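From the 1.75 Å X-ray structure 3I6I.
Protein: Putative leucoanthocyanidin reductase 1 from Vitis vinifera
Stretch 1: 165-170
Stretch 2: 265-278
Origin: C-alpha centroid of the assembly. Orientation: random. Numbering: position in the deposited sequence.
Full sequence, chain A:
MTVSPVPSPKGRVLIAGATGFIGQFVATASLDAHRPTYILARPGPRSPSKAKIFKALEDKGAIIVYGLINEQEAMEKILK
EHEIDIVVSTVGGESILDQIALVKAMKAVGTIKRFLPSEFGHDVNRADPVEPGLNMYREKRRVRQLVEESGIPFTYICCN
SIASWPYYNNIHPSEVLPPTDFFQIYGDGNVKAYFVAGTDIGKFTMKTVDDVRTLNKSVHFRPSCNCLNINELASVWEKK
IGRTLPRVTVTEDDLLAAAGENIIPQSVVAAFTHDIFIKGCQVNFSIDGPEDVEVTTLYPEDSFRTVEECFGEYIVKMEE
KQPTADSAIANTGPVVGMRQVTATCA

Stretch 1, residues 165-170: WPYYNN
Stretch 2 265-278: PQSVVAAFTHDIFI

Stretch 1 is an irregular segment that lies along one side of the helix that makes up most of stretch 2. W165 (phi/psi -75/127) and Y167 (-76/153) are extended, while P166 between them (-79/80) makes a tight turn of inverse-gamma type, spanned by a weak hydrogen bond from Y167 N to W165 O (3.1 Å); Y168 (-72/-25) and N169 (-106/-6) then turn the chain. Stretch 2 follows a cis peptide bond before P265 and keeps regular i to i+4 hydrogen bonding, from V269 N to P265 O (3.1 Å) through I278 N to H274 O (2.9 Å). The two chains run in opposite senses: P166 meets F277, Y168 CA lies 5.1 Å from A270 CA, and N169 CA lies 4.8 Å from Q266 CA.

No direct hydrogen bond links the modelled atoms of the two stretches. Y168 O comes within 3.2 Å of A270 N, but the angle is poor, and that amide is already bonded to Q266 O at 3.0 Å within the helix. The contact, burying 358 Å² in all, therefore rests on packing and one water bridge. V269 (chi1 t), pointing toward stretch 1, is central: its CG1 sits 3.2 Å from Y168 O and 3.7 Å from Y167 O, while its CG2 lies 3.6 Å from N170 O. One turn on, T273 (chi1 m) bonds through OG1 to V269 O (2.8 Å). The bridging water donates to T273 OG1 (2.7 Å) and to Y167 O (3.0 Å), spanning a gap of 4.2 Å between those two acceptors.

At the far end P166, its ring C-gamma endo, places CB 3.9 Å from CE2 of F277 (chi1 m, chi2 -70°), an oblique apolar contact. Q266 (chi1 m) instead packs its CG 4.0 Å from N169 O. Y167 (chi1 m) and N169 (chi1 p) direct CB away from the helix, whereas the CA-to-CB bond of Y168 (chi1 p) points sideways, leaving much of the contact to their backbone.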

ATOM      1  N   TRP A 165       1.723  -4.748  13.841  1.00  9.36           N
ATOM      2  CA  TRP A 165       2.683  -5.764  14.224  1.00  5.17           C
ATOM      3  C   TRP A 165       2.810  -6.708  13.016  1.00  8.32           C
ATOM      4  O   TRP A 165       1.804  -7.179  12.520  1.00  7.27           O
ATOM      5  CB  TRP A 165       2.297  -6.524  15.513  1.00  6.77           C
ATOM      6  CG  TRP A 165       3.438  -7.398  15.872  1.00  6.03           C
ATOM      7  CD1 TRP A 165       3.647  -8.669  15.448  1.00 10.94           C
ATOM      8  CD2 TRP A 165       4.620  -7.014  16.577  1.00  4.09           C
ATOM      9  NE1 TRP A 165       4.861  -9.125  15.895  1.00 10.33           N
ATOM     10  CE2 TRP A 165       5.477  -8.128  16.597  1.00  7.99           C
ATOM     11  CE3 TRP A 165       5.032  -5.832  17.208  1.00 11.31           C
ATOM     12  CZ2 TRP A 165       6.724  -8.107  17.228  1.00  9.32           C
ATOM     13  CZ3 TRP A 165       6.265  -5.817  17.839  1.00  5.56           C
ATOM     14  CH2 TRP A 165       7.091  -6.931  17.841  1.00  5.62           C
ATOM     15  N   PRO A 166       4.048  -6.960  12.532  1.00  6.59           N
ATOM     16  CA  PRO A 166       4.325  -7.857  11.389  1.00  6.37           C
ATOM     17  C   PRO A 166       4.308  -9.347  11.728  1.00 10.88           C
ATOM     18  O   PRO A 166       5.353  -9.957  11.949  1.00 15.49           O
ATOM     19  CB  PRO A 166       5.735  -7.433  10.965  1.00  8.89           C
ATOM     20  CG  PRO A 166       6.364  -6.969  12.204  1.00  7.18           C
ATOM     21  CD  PRO A 166       5.291  -6.313  13.018  1.00  6.89           C
ATOM     22  N   TYR A 167       3.129  -9.936  11.823  1.00 10.35           N
ATOM     23  CA  TYR A 167       3.036 -11.384  11.988  1.00 10.22           C
ATOM     24  C   TYR A 167       3.316 -12.090  10.657  1.00  9.84           C
ATOM     25  O   TYR A 167       3.022 -11.548   9.620  1.00 11.27           O
ATOM     26  CB  TYR A 167       1.637 -11.754  12.446  1.00 10.07           C
ATOM     27  CG  TYR A 167       1.303 -11.288  13.831  1.00  6.20           C
ATOM     28  CD1 TYR A 167       1.770 -11.984  14.952  1.00  5.84           C
ATOM     29  CD2 TYR A 167       0.506 -10.156  14.031  1.00  7.40           C
ATOM     30  CE1 TYR A 167       1.447 -11.570  16.237  1.00 10.24           C
ATOM     31  CE2 TYR A 167       0.177  -9.733  15.319  1.00  8.90           C
ATOM     32  CZ  TYR A 167       0.648 -10.440  16.413  1.00  6.23           C
ATOM     33  OH  TYR A 167       0.338 -10.044  17.695  1.00  5.31           O
ATOM     34  N   TYR A 168       3.815 -13.325  10.704  1.00 13.83           N
ATOM     35  CA  TYR A 168       4.264 -14.012   9.465  1.00 18.49           C
ATOM     36  C   TYR A 168       3.104 -14.454   8.555  1.00 22.45           C
ATOM     37  O   TYR A 168       3.314 -14.662   7.358  1.00 23.33           O
ATOM     38  CB  TYR A 168       5.098 -15.257   9.779  1.00 17.57           C
ATOM     39  CG  TYR A 168       4.272 -16.499  10.074  1.00 19.39           C
ATOM     40  CD1 TYR A 168       4.123 -17.517   9.117  1.00 18.39           C
ATOM     41  CD2 TYR A 168       3.626 -16.650  11.290  1.00 10.78           C
ATOM     42  CE1 TYR A 168       3.358 -18.688   9.391  1.00 16.13           C
ATOM     43  CE2 TYR A 168       2.860 -17.797  11.575  1.00 16.24           C
ATOM     44  CZ  TYR A 168       2.715 -18.816  10.605  1.00 18.96           C
ATOM     45  OH  TYR A 168       1.968 -19.972  10.888  1.00 18.09           O
ATOM     46  N   ASN A 169       1.924 -14.656   9.148  1.00 22.49           N
ATOM     47  CA  ASN A 169       0.756 -15.182   8.431  1.00 25.99           C
ATOM     48  C   ASN A 169      -0.315 -14.114   8.138  1.00 29.03           C
ATOM     49  O   ASN A 169      -1.260 -14.390   7.402  1.00 29.99           O
ATOM     50  CB  ASN A 169       0.128 -16.388   9.171  1.00 23.15           C
ATOM     51  CG  ASN A 169      -0.086 -16.129  10.665  1.00 22.79           C
ATOM     52  OD1 ASN A 169       0.386 -15.135  11.188  1.00 19.31           O
ATOM     53  ND2 ASN A 169      -0.787 -17.039  11.353  1.00 28.59           N
ATOM     54  N   ASN A 170      -0.123 -12.899   8.663  1.00 25.97           N
ATOM     55  CA  ASN A 170      -1.165 -11.862   8.741  1.00 30.43           C
ATOM     56  C   ASN A 170      -2.245 -11.864   7.656  1.00 30.99           C
ATOM     57  O   ASN A 170      -2.084 -11.215   6.624  1.00 35.65           O
ATOM     58  N   PRO A 265      -3.425 -16.570   1.071  1.00 19.94           N
ATOM     59  CA  PRO A 265      -2.280 -15.643   0.999  1.00 19.14           C
ATOM     60  C   PRO A 265      -1.220 -15.802   2.077  1.00 15.45           C
ATOM     61  O   PRO A 265      -0.208 -15.076   2.036  1.00 13.94           O
ATOM     62  CB  PRO A 265      -2.950 -14.270   1.160  1.00 21.92           C
ATOM     63  CG  PRO A 265      -4.047 -14.561   2.139  1.00 25.10           C
ATOM     64  CD  PRO A 265      -4.570 -15.926   1.751  1.00 23.36           C
ATOM     65  N   GLN A 266      -1.412 -16.717   3.029  1.00 11.29           N
ATOM     66  CA  GLN A 266      -0.451 -16.852   4.133  1.00 11.97           C
ATOM     67  C   GLN A 266       1.032 -16.942   3.706  1.00  8.66           C
ATOM     68  O   GLN A 266       1.892 -16.278   4.312  1.00  9.51           O
ATOM     69  CB  GLN A 266      -0.774 -18.072   4.988  1.00 16.12           C
ATOM     70  CG  GLN A 266      -2.074 -17.945   5.813  1.00 25.76           C
ATOM     71  CD  GLN A 266      -3.336 -18.467   5.110  1.00 27.76           C
ATOM     72  OE1 GLN A 266      -3.548 -18.269   3.907  1.00 25.78           O
ATOM     73  NE2 GLN A 266      -4.184 -19.123   5.881  1.00 33.44           N
ATOM     74  N   SER A 267       1.316 -17.777   2.705  1.00  4.66           N
ATOM     75  CA  SER A 267       2.689 -18.025   2.231  1.00  3.29           C
ATOM     76  C   SER A 267       3.234 -16.783   1.514  1.00  5.37           C
ATOM     77  O   SER A 267       4.443 -16.559   1.476  1.00  4.65           O
ATOM     78  CB  SER A 267       2.764 -19.212   1.296  1.00  2.00           C
ATOM     79  OG  SER A 267       2.511 -20.455   1.952  1.00  2.46           O
ATOM     80  N   VAL A 268       2.343 -15.988   0.933  1.00  5.62           N
ATOM     81  CA  VAL A 268       2.747 -14.709   0.358  1.00  6.75           C
ATOM     82  C   VAL A 268       3.275 -13.783   1.461  1.00  9.94           C
ATOM     83  O   VAL A 268       4.351 -13.154   1.322  1.00  6.07           O
ATOM     84  CB  VAL A 268       1.594 -14.032  -0.409  1.00 10.10           C
ATOM     85  CG1 VAL A 268       2.040 -12.674  -0.953  1.00 12.23           C
ATOM     86  CG2 VAL A 268       1.130 -14.933  -1.536  1.00 10.53           C
ATOM     87  N   VAL A 269       2.527 -13.695   2.555  1.00  9.45           N
ATOM     88  CA  VAL A 269       2.926 -12.856   3.672  1.00  7.48           C
ATOM     89  C   VAL A 269       4.259 -13.368   4.239  1.00  6.82           C
ATOM     90  O   VAL A 269       5.127 -12.556   4.582  1.00  8.99           O
ATOM     91  CB  VAL A 269       1.863 -12.776   4.809  1.00 14.28           C
ATOM     92  CG1 VAL A 269       2.434 -11.946   5.989  1.00 15.58           C
ATOM     93  CG2 VAL A 269       0.554 -12.152   4.283  1.00 15.98           C
ATOM     94  N   ALA A 270       4.431 -14.695   4.320  1.00  5.55           N
ATOM     95  CA  ALA A 270       5.699 -15.254   4.776  1.00  5.04           C
ATOM     96  C   ALA A 270       6.897 -14.830   3.883  1.00  3.01           C
ATOM     97  O   ALA A 270       7.976 -14.440   4.335  1.00  2.56           O
ATOM     98  CB  ALA A 270       5.598 -16.785   4.888  1.00  6.49           C
ATOM     99  N   ALA A 271       6.700 -14.919   2.570  1.00  2.10           N
ATOM    100  CA  ALA A 271       7.733 -14.526   1.608  1.00  3.19           C
ATOM    101  C   ALA A 271       8.112 -13.038   1.771  1.00  4.32           C
ATOM    102  O   ALA A 271       9.279 -12.684   1.772  1.00  3.66           O
ATOM    103  CB  ALA A 271       7.209 -14.802   0.194  1.00  2.00           C
ATOM    104  N   PHE A 272       7.124 -12.166   1.933  1.00  6.10           N
ATOM    105  CA  PHE A 272       7.448 -10.726   2.113  1.00  7.03           C
ATOM    106  C   PHE A 272       8.101 -10.431   3.472  1.00  4.41           C
ATOM    107  O   PHE A 272       8.992  -9.596   3.545  1.00  5.65           O
ATOM    108  CB  PHE A 272       6.206  -9.882   1.965  1.00  6.69           C
ATOM    109  CG  PHE A 272       5.583  -9.921   0.587  1.00  6.36           C
ATOM    110  CD1 PHE A 272       6.334 -10.085  -0.573  1.00 12.39           C
ATOM    111  CD2 PHE A 272       4.225  -9.772   0.464  1.00  7.85           C
ATOM    112  CE1 PHE A 272       5.708 -10.100  -1.818  1.00 10.00           C
ATOM    113  CE2 PHE A 272       3.618  -9.758  -0.778  1.00  9.66           C
ATOM    114  CZ  PHE A 272       4.368  -9.931  -1.913  1.00 10.11           C
ATOM    115  N   THR A 273       7.681 -11.154   4.525  1.00  5.37           N
ATOM    116  CA  THR A 273       8.358 -11.085   5.848  1.00  3.25           C
ATOM    117  C   THR A 273       9.849 -11.417   5.731  1.00  2.00           C
ATOM    118  O   THR A 273      10.713 -10.745   6.313  1.00  3.78           O
ATOM    119  CB  THR A 273       7.651 -12.013   6.889  1.00  6.96           C
ATOM    120  OG1 THR A 273       6.260 -11.642   6.992  1.00  8.20           O
ATOM    121  CG2 THR A 273       8.269 -11.852   8.302  1.00  4.04           C
ATOM    122  N   HIS A 274      10.167 -12.492   5.032  1.00  2.00           N
ATOM    123  CA  HIS A 274      11.545 -12.885   4.756  1.00  2.16           C
ATOM    124  C   HIS A 274      12.302 -11.783   4.010  1.00  2.38           C
ATOM    125  O   HIS A 274      13.420 -11.397   4.386  1.00  3.68           O
ATOM    126  CB  HIS A 274      11.554 -14.178   3.960  1.00  2.34           C
ATOM    127  CG  HIS A 274      12.906 -14.641   3.546  1.00  4.29           C
ATOM    128  ND1 HIS A 274      13.420 -14.416   2.295  1.00  3.67           N
ATOM    129  CD2 HIS A 274      13.816 -15.402   4.196  1.00  2.00           C
ATOM    130  CE1 HIS A 274      14.626 -14.960   2.218  1.00  6.67           C
ATOM    131  NE2 HIS A 274      14.890 -15.557   3.369  1.00  4.14           N
ATOM    132  N   ASP A 275      11.695 -11.251   2.963  1.00  3.20           N
ATOM    133  CA  ASP A 275      12.344 -10.223   2.168  1.00  2.51           C
ATOM    134  C   ASP A 275      12.696  -8.991   3.019  1.00  4.04           C
ATOM    135  O   ASP A 275      13.803  -8.437   2.886  1.00  5.73           O
ATOM    136  CB  ASP A 275      11.481  -9.838   0.961  1.00  3.30           C
ATOM    137  CG  ASP A 275      12.305  -9.359  -0.246  1.00 10.65           C
ATOM    138  OD1 ASP A 275      13.586  -9.519  -0.325  1.00  8.55           O
ATOM    139  OD2 ASP A 275      11.644  -8.805  -1.159  1.00  8.53           O
ATOM    140  N   ILE A 276      11.748  -8.562   3.837  1.00  3.52           N
ATOM    141  CA  ILE A 276      11.914  -7.386   4.689  1.00  2.86           C
ATOM    142  C   ILE A 276      12.896  -7.631   5.796  1.00  4.71           C
ATOM    143  O   ILE A 276      13.864  -6.867   5.920  1.00  4.21           O
ATOM    144  CB  ILE A 276      10.607  -6.901   5.272  1.00  3.45           C
ATOM    145  CG1 ILE A 276       9.566  -6.549   4.204  1.00  4.29           C
ATOM    146  CG2 ILE A 276      10.831  -5.779   6.323  1.00  6.30           C
ATOM    147  CD1 ILE A 276       8.125  -6.473   4.773  1.00  6.04           C
ATOM    148  N   PHE A 277      12.638  -8.666   6.605  1.00  3.58           N
ATOM    149  CA  PHE A 277      13.311  -8.817   7.903  1.00  4.14           C
ATOM    150  C   PHE A 277      14.539  -9.709   7.898  1.00  4.15           C
ATOM    151  O   PHE A 277      15.332  -9.681   8.855  1.00  6.06           O
ATOM    152  CB  PHE A 277      12.316  -9.216   8.968  1.00  4.51           C
ATOM    153  CG  PHE A 277      11.286  -8.157   9.231  1.00  5.74           C
ATOM    154  CD1 PHE A 277      11.635  -6.962   9.855  1.00  7.49           C
ATOM    155  CD2 PHE A 277      10.001  -8.292   8.794  1.00  4.52           C
ATOM    156  CE1 PHE A 277      10.706  -5.976  10.051  1.00  8.60           C
ATOM    157  CE2 PHE A 277       9.063  -7.293   8.974  1.00  7.12           C
ATOM    158  CZ  PHE A 277       9.406  -6.139   9.638  1.00  9.85           C
ATOM    159  N   ILE A 278      14.699 -10.499   6.852  1.00  4.32           N
ATOM    160  CA  ILE A 278      15.938 -11.241   6.626  1.00  4.00           C
ATOM    161  C   ILE A 278      16.829 -10.533   5.608  1.00  5.74           C
ATOM    162  O   ILE A 278      18.013 -10.335   5.859  1.00  5.32           O
ATOM    163  CB  ILE A 278      15.683 -12.724   6.241  1.00  4.90           C
ATOM    164  CG1 ILE A 278      14.881 -13.439   7.338  1.00  5.78           C
ATOM    165  CG2 ILE A 278      16.982 -13.472   5.879  1.00  2.85           C
ATOM    166  CD1 ILE A 278      15.448 -13.463   8.766  1.00  3.06           C
TER
HETATM  167  O   HOH W   1       5.166  -9.777   8.540  1.00 21.45           O